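Local coordinates for protein chitinase (Jonesia denitrificans, PDB 5VG0) that probably degrades chitin, the chain here being its copper-dependent lytic polysaccharide monooxygenase domain, which binds peroxide at a histidine brace, at residues Gly17-Phe21 against Lys57-Thr61; Leu91-Phe95 against His108-Leu113. Where two conformers were deposited one is given. Residues are numbered along the deposited sequence.

From the N terminus the chain passes through strand 2-6 and helix 10-15 and then reaches the first half of contact 1, at 17-21. It returns at 57-61. Contact 1 closes a long excursion of mostly irregular chain and ties the loop after helix 10-15 to the loop leading into strand 62-64. Contact 2 follows: 91-95 lies on strand 90-96, and 108-113 includes the end of strand 105-110. It closes a shorter excursion and joins the two sheets of the sandwich at their margin. The two contacts are in series; they neither nest nor cross. The centres of contacts 1 and 2 are about 25 Å apart, their nearest atoms about 12 Å. Both lie away from the copper site.

Contact 1. Residues Gly17-Phe21 against Lys57-Thr61; sequences GETSF and KPWPT
Two irregular segments run nearly antiparallel, with end-to-end directions 170° apart. CA atoms pair as Phe21 with Lys57 (7.9 Å), Ser20 with Pro58 (7.7 Å) and Thr19 with Trp59 (6.8 Å). Gly17, with positive phi (72/23), ends helix 10-15 in a Schellman motif. Thr19 (chi1 p) donates from OG1 to Phe21 O, 2.9 Å. Phe21 (chi1 p, chi2 -89°) points its CA-to-CB bond toward 57-61.

The backbone of Lys57 is extended (-75/152), and its side chain is folded (chi1 m, chi2 m). Lys57 CB lies 3.7 Å from Phe21 CZ, over one ring face. Lys57 CD makes a CH-pi contact 4.0 Å from the Phe21 ring centroid. The amine leads away to a salt bridge with Asp54. Pro58 (-81/72) centres an inverse gamma turn, closed by a weak bond from Trp59 N to Lys57 O, 2.9 Å. Pro58 CD packs on Phe21 CD1 at 3.8 Å. One water bridges the backbones, accepting from Ser20 N at 3.0 Å and donating to Pro58 O at 2.8 Å.

In the LPMO fold, this is loop-to-loop packing at the surface, beside helix 10-15 and the sandwich. Trp59 (chi1 m, chi2 104°) points its CA-to-CB bond away, yet its indole receives the edge of Phe21 in a T-shaped stack. The centroids of the Phe21 ring and the Trp59 six-membered ring are 4.9 Å apart, with planes at 87°. Thr19 CG2 sits 4.0 Å from Trp59 CZ3. Arg10 makes a cation-pi contact with this indole. Pro60 (-67/149) brings CG to 4.1 Å from Glu18 O, and its ring also touches Leu13.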
ATOM      1  N   GLY A  17     -14.852   4.255  -5.148  1.00 12.41           N
ATOM      2  CA  GLY A  17     -15.753   5.388  -5.057  1.00 13.83           C
ATOM      3  C   GLY A  17     -16.012   5.844  -3.644  1.00 13.39           C
ATOM      4  O   GLY A  17     -17.029   6.478  -3.378  1.00 17.17           O
ATOM      5  N   GLU A  18     -15.108   5.537  -2.722  1.00 12.23           N
ATOM      6  CA  GLU A  18     -15.291   5.872  -1.320  0.68 13.01           C
ATOM      7  C   GLU A  18     -14.752   7.252  -0.963  1.00 13.97           C
ATOM      8  O   GLU A  18     -15.130   7.797   0.079  1.00 18.40           O
ATOM      9  CB  GLU A  18     -14.655   4.795  -0.438  0.68 16.77           C
ATOM     10  CG  GLU A  18     -15.273   3.419  -0.619  0.68 22.66           C
ATOM     11  CD  GLU A  18     -16.545   3.243   0.167  0.68 27.18           C
ATOM     12  OE1 GLU A  18     -16.795   4.057   1.085  0.68 28.69           O
ATOM     13  OE2 GLU A  18     -17.306   2.296  -0.131  0.68 29.51           O
ATOM     14  N   THR A  19     -13.944   7.858  -1.812  1.00 11.83           N
ATOM     15  CA  THR A  19     -13.508   9.221  -1.562  1.00 11.75           C
ATOM     16  C   THR A  19     -14.578  10.199  -2.024  1.00 13.14           C
ATOM     17  O   THR A  19     -15.377   9.903  -2.908  1.00 16.22           O
ATOM     18  CB  THR A  19     -12.207   9.510  -2.306  1.00 12.12           C
ATOM     19  OG1 THR A  19     -12.400   9.318  -3.706  1.00 15.16           O
ATOM     20  CG2 THR A  19     -11.092   8.598  -1.818  1.00 12.62           C
ATOM     21  N   SER A  20     -14.567  11.372  -1.423  1.00 12.93           N
ATOM     22  CA  SER A  20     -15.492  12.446  -1.761  1.00 14.33           C
ATOM     23  C   SER A  20     -14.926  13.404  -2.794  1.00 16.68           C
ATOM     24  O   SER A  20     -15.539  14.429  -3.089  1.00 22.78           O
ATOM     25  CB  SER A  20     -15.806  13.233  -0.496  1.00 15.87           C
ATOM     26  OG  SER A  20     -14.596  13.706   0.049  1.00 16.56           O
ATOM     27  N   PHE A  21     -13.760  13.115  -3.314  1.00 14.35           N
ATOM     28  CA  PHE A  21     -13.091  13.907  -4.317  1.00 14.57           C
ATOM     29  C   PHE A  21     -12.682  12.978  -5.447  1.00 15.20           C
ATOM     30  O   PHE A  21     -12.529  11.766  -5.265  1.00 15.23           O
ATOM     31  CB  PHE A  21     -11.867  14.611  -3.711  1.00 14.28           C
ATOM     32  CG  PHE A  21     -10.965  13.685  -2.932  1.00 13.00           C
ATOM     33  CD1 PHE A  21     -11.167  13.462  -1.584  1.00 12.73           C
ATOM     34  CD2 PHE A  21      -9.926  13.018  -3.561  1.00 13.77           C
ATOM     35  CE1 PHE A  21     -10.358  12.590  -0.882  1.00 12.82           C
ATOM     36  CE2 PHE A  21      -9.107  12.153  -2.856  1.00 13.52           C
ATOM     37  CZ  PHE A  21      -9.334  11.938  -1.529  1.00 12.70           C
ATOM     38  N   LYS A  57      -6.228  16.311   1.351  1.00 13.74           N
ATOM     39  CA  LYS A  57      -7.511  15.741   0.993  1.00 13.22           C
ATOM     40  C   LYS A  57      -8.096  15.010   2.198  1.00 12.34           C
ATOM     41  O   LYS A  57      -7.355  14.495   3.044  1.00 13.22           O
ATOM     42  CB  LYS A  57      -7.358  14.746  -0.151  1.00 14.18           C
ATOM     43  CG  LYS A  57      -6.835  15.316  -1.463  1.00 16.76           C
ATOM     44  CD  LYS A  57      -7.910  16.094  -2.188  1.00 19.58           C
ATOM     45  CE  LYS A  57      -7.376  16.828  -3.413  1.00 24.02           C
ATOM     46  NZ  LYS A  57      -6.728  18.125  -3.067  1.00 27.76           N
ATOM     47  N   PRO A  58      -9.428  14.915   2.283  1.00 11.60           N
ATOM     48  CA  PRO A  58     -10.066  14.196   3.409  1.00 12.01           C
ATOM     49  C   PRO A  58     -10.071  12.690   3.175  1.00 11.12           C
ATOM     50  O   PRO A  58     -11.097  12.066   2.894  1.00 13.40           O
ATOM     51  CB  PRO A  58     -11.471  14.812   3.434  1.00 13.93           C
ATOM     52  CG  PRO A  58     -11.737  15.155   2.021  1.00 14.25           C
ATOM     53  CD  PRO A  58     -10.427  15.630   1.460  1.00 12.37           C
ATOM     54  N   TRP A  59      -8.887  12.091   3.273  1.00 11.54           N
ATOM     55  CA  TRP A  59      -8.759  10.658   3.087  1.00 11.21           C
ATOM     56  C   TRP A  59      -9.507   9.937   4.200  1.00 12.12           C
ATOM     57  O   TRP A  59      -9.276  10.223   5.377  1.00 14.19           O
ATOM     58  CB  TRP A  59      -7.279  10.232   3.126  1.00 11.06           C
ATOM     59  CG  TRP A  59      -6.534  10.700   1.918  1.00 10.62           C
ATOM     60  CD1 TRP A  59      -5.660  11.738   1.837  1.00 11.54           C
ATOM     61  CD2 TRP A  59      -6.616  10.145   0.599  1.00  9.42           C
ATOM     62  NE1 TRP A  59      -5.190  11.860   0.556  1.00 12.15           N
ATOM     63  CE2 TRP A  59      -5.769  10.901  -0.229  1.00 10.83           C
ATOM     64  CE3 TRP A  59      -7.324   9.077   0.038  1.00 10.24           C
ATOM     65  CZ2 TRP A  59      -5.613  10.630  -1.581  1.00 12.09           C
ATOM     66  CZ3 TRP A  59      -7.166   8.806  -1.317  1.00 10.94           C
ATOM     67  CH2 TRP A  59      -6.326   9.581  -2.104  1.00 12.16           C
ATOM     68  N   PRO A  60     -10.354   8.969   3.886  1.00 12.24           N
ATOM     69  CA  PRO A  60     -10.991   8.184   4.944  1.00 13.55           C
ATOM     70  C   PRO A  60      -9.986   7.336   5.694  1.00 12.54           C
ATOM     71  O   PRO A  60      -8.994   6.880   5.142  1.00 13.71           O
ATOM     72  CB  PRO A  60     -11.982   7.301   4.170  1.00 16.06           C
ATOM     73  CG  PRO A  60     -12.190   7.975   2.875  1.00 15.85           C
ATOM     74  CD  PRO A  60     -10.894   8.636   2.558  1.00 13.18           C
ATOM     75  N   THR A  61     -10.264   7.108   6.963  1.00 12.51           N
ATOM     76  CA  THR A  61      -9.427   6.251   7.784  1.00 12.92           C
ATOM     77  C   THR A  61     -10.196   5.000   8.176  1.00 13.13           C
ATOM     78  O   THR A  61     -11.432   5.009   8.256  1.00 17.93           O
ATOM     79  CB  THR A  61      -8.954   6.970   9.053  1.00 17.02           C
ATOM     80  OG1 THR A  61     -10.074   7.364   9.840  1.00 19.38           O
ATOM     81  CG2 THR A  61      -8.117   8.195   8.712  1.00 18.55           C
TER
HETATM   82  O   HOH W   1     -13.235  11.252   1.264  1.00 17.74           O

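Contact 2. Residues Leu91-Phe95 against His108-Leu113; sequences LHQTF and HTLTDL
Strand 91-95 and strand 108-110 run at 155° to each other, their axes 9.0 Å apart at closest approach. Side chains span the gap. The nearest CA pairs are His92 with Leu113 (8.5 Å), Gln93 with Leu110 (7.4 Å) and Phe95 with His108 (8.3 Å).

His92 (-113/-49) and Gln93 (-148/149) form a classic beta bulge opposite Tyr85, and both CA-to-CB bonds point toward 108-113. His92 (chi1 t, chi2 77°) donates from NE2 to Thr111 O, 2.8 Å. Leu113 CD2 lies 4.2 Å from the His92 ring centroid, in an off-centre CH-pi contact. Gln93 (chi1 m, chi2 t) uses both ends of its amide. Gln93 OE1 accepts from Thr111 N at 3.0 Å, and Gln93 NE2 gives a weak bond to Thr109 O at 3.3 Å.

The contact joins the edges of two sheets of the LPMO beta-sandwich: 90-96 pairs with 80-87, and 105-110 pairs with 68-74. The Gln93 amide serves backbone groups where strand 105-110 gives way to irregular chain, in which Asp112 has positive phi (59/39).

At the other end Phe95 (chi1 m, chi2 81°) stacks face-to-face on His108 (chi1 m, chi2 146°). Their centroids are 4.0 Å apart and their planes at 9°. His108 ND1 is hydrogen-bonded to Tyr85 OH, and Thr109 OG1 to Asp69. Leu110 CD2 reaches the edge of the Phe95 ring, 4.1 Å from CE1.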
ATOM      1  N   LEU A  91      10.584   1.852   9.008  1.00 10.62           N
ATOM      2  CA  LEU A  91      10.371   0.448   8.718  1.00  9.53           C
ATOM      3  C   LEU A  91       9.909  -0.283   9.970  1.00  9.47           C
ATOM      4  O   LEU A  91      10.525  -0.185  11.033  1.00 12.63           O
ATOM      5  CB  LEU A  91      11.672  -0.159   8.190  1.00 10.49           C
ATOM      6  CG  LEU A  91      11.616  -1.624   7.770  1.00 11.88           C
ATOM      7  CD1 LEU A  91      10.661  -1.852   6.603  1.00 13.26           C
ATOM      8  CD2 LEU A  91      13.012  -2.128   7.424  1.00 14.40           C
ATOM      9  N   HIS A  92       8.836  -1.046   9.821  1.00  8.59           N
ATOM     10  CA  HIS A  92       8.202  -1.743  10.923  1.00  9.11           C
ATOM     11  C   HIS A  92       8.339  -3.252  10.814  1.00  9.13           C
ATOM     12  O   HIS A  92       8.735  -3.906  11.777  1.00 11.32           O
ATOM     13  CB  HIS A  92       6.722  -1.332  10.953  1.00  9.91           C
ATOM     14  CG  HIS A  92       5.974  -1.868  12.114  1.00 11.34           C
ATOM     15  ND1 HIS A  92       6.085  -1.326  13.369  1.00 15.01           N
ATOM     16  CD2 HIS A  92       5.093  -2.885  12.214  1.00 13.18           C
ATOM     17  CE1 HIS A  92       5.312  -1.993  14.202  1.00 17.05           C
ATOM     18  NE2 HIS A  92       4.710  -2.953  13.529  1.00 15.94           N
ATOM     19  N   GLN A  93       8.037  -3.833   9.653  1.00  8.70           N
ATOM     20  CA  GLN A  93       8.129  -5.271   9.432  1.00  9.05           C
ATOM     21  C   GLN A  93       8.490  -5.544   7.988  1.00  8.83           C
ATOM     22  O   GLN A  93       8.079  -4.819   7.094  1.00  9.83           O
ATOM     23  CB  GLN A  93       6.798  -5.996   9.691  1.00 11.73           C
ATOM     24  CG  GLN A  93       6.532  -6.280  11.136  1.00 13.81           C
ATOM     25  CD  GLN A  93       5.159  -6.876  11.370  1.00 14.01           C
ATOM     26  OE1 GLN A  93       4.326  -6.250  11.980  1.00 15.04           O
ATOM     27  NE2 GLN A  93       4.927  -8.091  10.899  1.00 14.74           N
ATOM     28  N   THR A  94       9.215  -6.642   7.779  1.00  8.95           N
ATOM     29  CA  THR A  94       9.599  -7.115   6.462  1.00  9.66           C
ATOM     30  C   THR A  94       9.189  -8.572   6.337  1.00  9.88           C
ATOM     31  O   THR A  94       9.369  -9.354   7.273  1.00 12.29           O
ATOM     32  CB  THR A  94      11.117  -7.007   6.281  1.00 11.97           C
ATOM     33  OG1 THR A  94      11.508  -5.645   6.472  1.00 13.92           O
ATOM     34  CG2 THR A  94      11.576  -7.459   4.907  1.00 13.71           C
ATOM     35  N   PHE A  95       8.657  -8.944   5.187  1.00  9.00           N
ATOM     36  CA  PHE A  95       8.373 -10.336   4.848  1.00  9.17           C
ATOM     37  C   PHE A  95       9.191 -10.694   3.625  1.00  9.66           C
ATOM     38  O   PHE A  95       9.138  -9.995   2.614  1.00 11.52           O
ATOM     39  CB  PHE A  95       6.895 -10.535   4.527  1.00 10.38           C
ATOM     40  CG  PHE A  95       5.993 -10.347   5.696  1.00 11.57           C
ATOM     41  CD1 PHE A  95       5.613  -9.077   6.095  1.00 12.48           C
ATOM     42  CD2 PHE A  95       5.524 -11.427   6.408  1.00 14.52           C
ATOM     43  CE1 PHE A  95       4.767  -8.899   7.169  1.00 13.82           C
ATOM     44  CE2 PHE A  95       4.680 -11.251   7.487  1.00 16.72           C
ATOM     45  CZ  PHE A  95       4.310  -9.984   7.871  1.00 15.04           C
ATOM     46  N   HIS A 108      -0.891 -10.722   5.128  1.00  8.76           N
ATOM     47  CA  HIS A 108       0.175 -10.594   6.103  1.00  8.91           C
ATOM     48  C   HIS A 108      -0.401 -10.067   7.405  1.00  9.36           C
ATOM     49  O   HIS A 108      -1.270  -9.205   7.398  1.00 11.78           O
ATOM     50  CB  HIS A 108       1.201  -9.588   5.620  1.00  9.84           C
ATOM     51  CG  HIS A 108       2.045 -10.081   4.498  1.00  9.85           C
ATOM     52  ND1 HIS A 108       2.506  -9.252   3.504  1.00 10.65           N
ATOM     53  CD2 HIS A 108       2.535 -11.307   4.223  1.00 11.64           C
ATOM     54  CE1 HIS A 108       3.241  -9.945   2.663  1.00 11.69           C
ATOM     55  NE2 HIS A 108       3.274 -11.196   3.072  1.00 12.19           N
ATOM     56  N   THR A 109       0.111 -10.558   8.513  1.00  9.11           N
ATOM     57  CA  THR A 109      -0.290 -10.077   9.824  1.00  9.57           C
ATOM     58  C   THR A 109       0.750  -9.105  10.349  1.00  8.86           C
ATOM     59  O   THR A 109       1.906  -9.476  10.557  1.00 10.55           O
ATOM     60  CB  THR A 109      -0.471 -11.230  10.809  1.00 11.69           C
ATOM     61  OG1 THR A 109      -1.418 -12.154  10.271  1.00 13.85           O
ATOM     62  CG2 THR A 109      -0.955 -10.727  12.159  1.00 12.43           C
ATOM     63  N   LEU A 110       0.331  -7.868  10.568  1.00  8.87           N
ATOM     64  CA  LEU A 110       1.164  -6.863  11.212  1.00  9.13           C
ATOM     65  C   LEU A 110       0.824  -6.854  12.694  1.00  9.14           C
ATOM     66  O   LEU A 110      -0.341  -7.005  13.078  1.00 10.92           O
ATOM     67  CB  LEU A 110       0.882  -5.479  10.628  1.00 10.82           C
ATOM     68  CG  LEU A 110       1.154  -5.314   9.141  1.00 14.19           C
ATOM     69  CD1 LEU A 110       0.995  -3.860   8.741  1.00 16.53           C
ATOM     70  CD2 LEU A 110       2.518  -5.828   8.747  1.00 17.99           C
ATOM     71  N   THR A 111       1.847  -6.692  13.532  1.00  8.92           N
ATOM     72  CA  THR A 111       1.656  -6.662  14.977  1.00  9.08           C
ATOM     73  C   THR A 111       2.353  -5.442  15.563  1.00  9.02           C
ATOM     74  O   THR A 111       3.197  -4.813  14.924  1.00 10.10           O
ATOM     75  CB  THR A 111       2.175  -7.933  15.699  1.00 11.26           C
ATOM     76  OG1 THR A 111       3.600  -7.937  15.728  1.00 14.07           O
ATOM     77  CG2 THR A 111       1.635  -9.189  15.069  1.00 12.52           C
ATOM     78  N   ASP A 112       1.997  -5.108  16.800  1.00  8.36           N
ATOM     79  CA  ASP A 112       2.680  -4.044  17.535  1.00  8.37           C
ATOM     80  C   ASP A 112       2.584  -2.711  16.801  1.00  8.72           C
ATOM     81  O   ASP A 112       3.525  -1.919  16.798  1.00 10.01           O
ATOM     82  CB  ASP A 112       4.141  -4.410  17.837  1.00  8.83           C
ATOM     83  CG  ASP A 112       4.824  -3.436  18.758  1.00  9.13           C
ATOM     84  OD1 ASP A 112       4.165  -2.850  19.634  1.00  9.95           O
ATOM     85  OD2 ASP A 112       6.048  -3.281  18.622  1.00 11.33           O
ATOM     86  N   LEU A 113       1.425  -2.434  16.215  1.00  9.48           N
ATOM     87  CA  LEU A 113       1.205  -1.114  15.634  1.00  9.54           C
ATOM     88  C   LEU A 113       0.910  -0.101  16.740  1.00 10.39           C
ATOM     89  O   LEU A 113       0.164  -0.401  17.670  1.00 11.43           O
ATOM     90  CB  LEU A 113       0.039  -1.146  14.661  1.00 10.09           C
ATOM     91  CG  LEU A 113       0.260  -2.005  13.422  1.00 11.78           C
ATOM     92  CD1 LEU A 113      -1.015  -2.119  12.624  1.00 14.00           C
ATOM     93  CD2 LEU A 113       1.362  -1.468  12.555  1.00 13.81           C
TER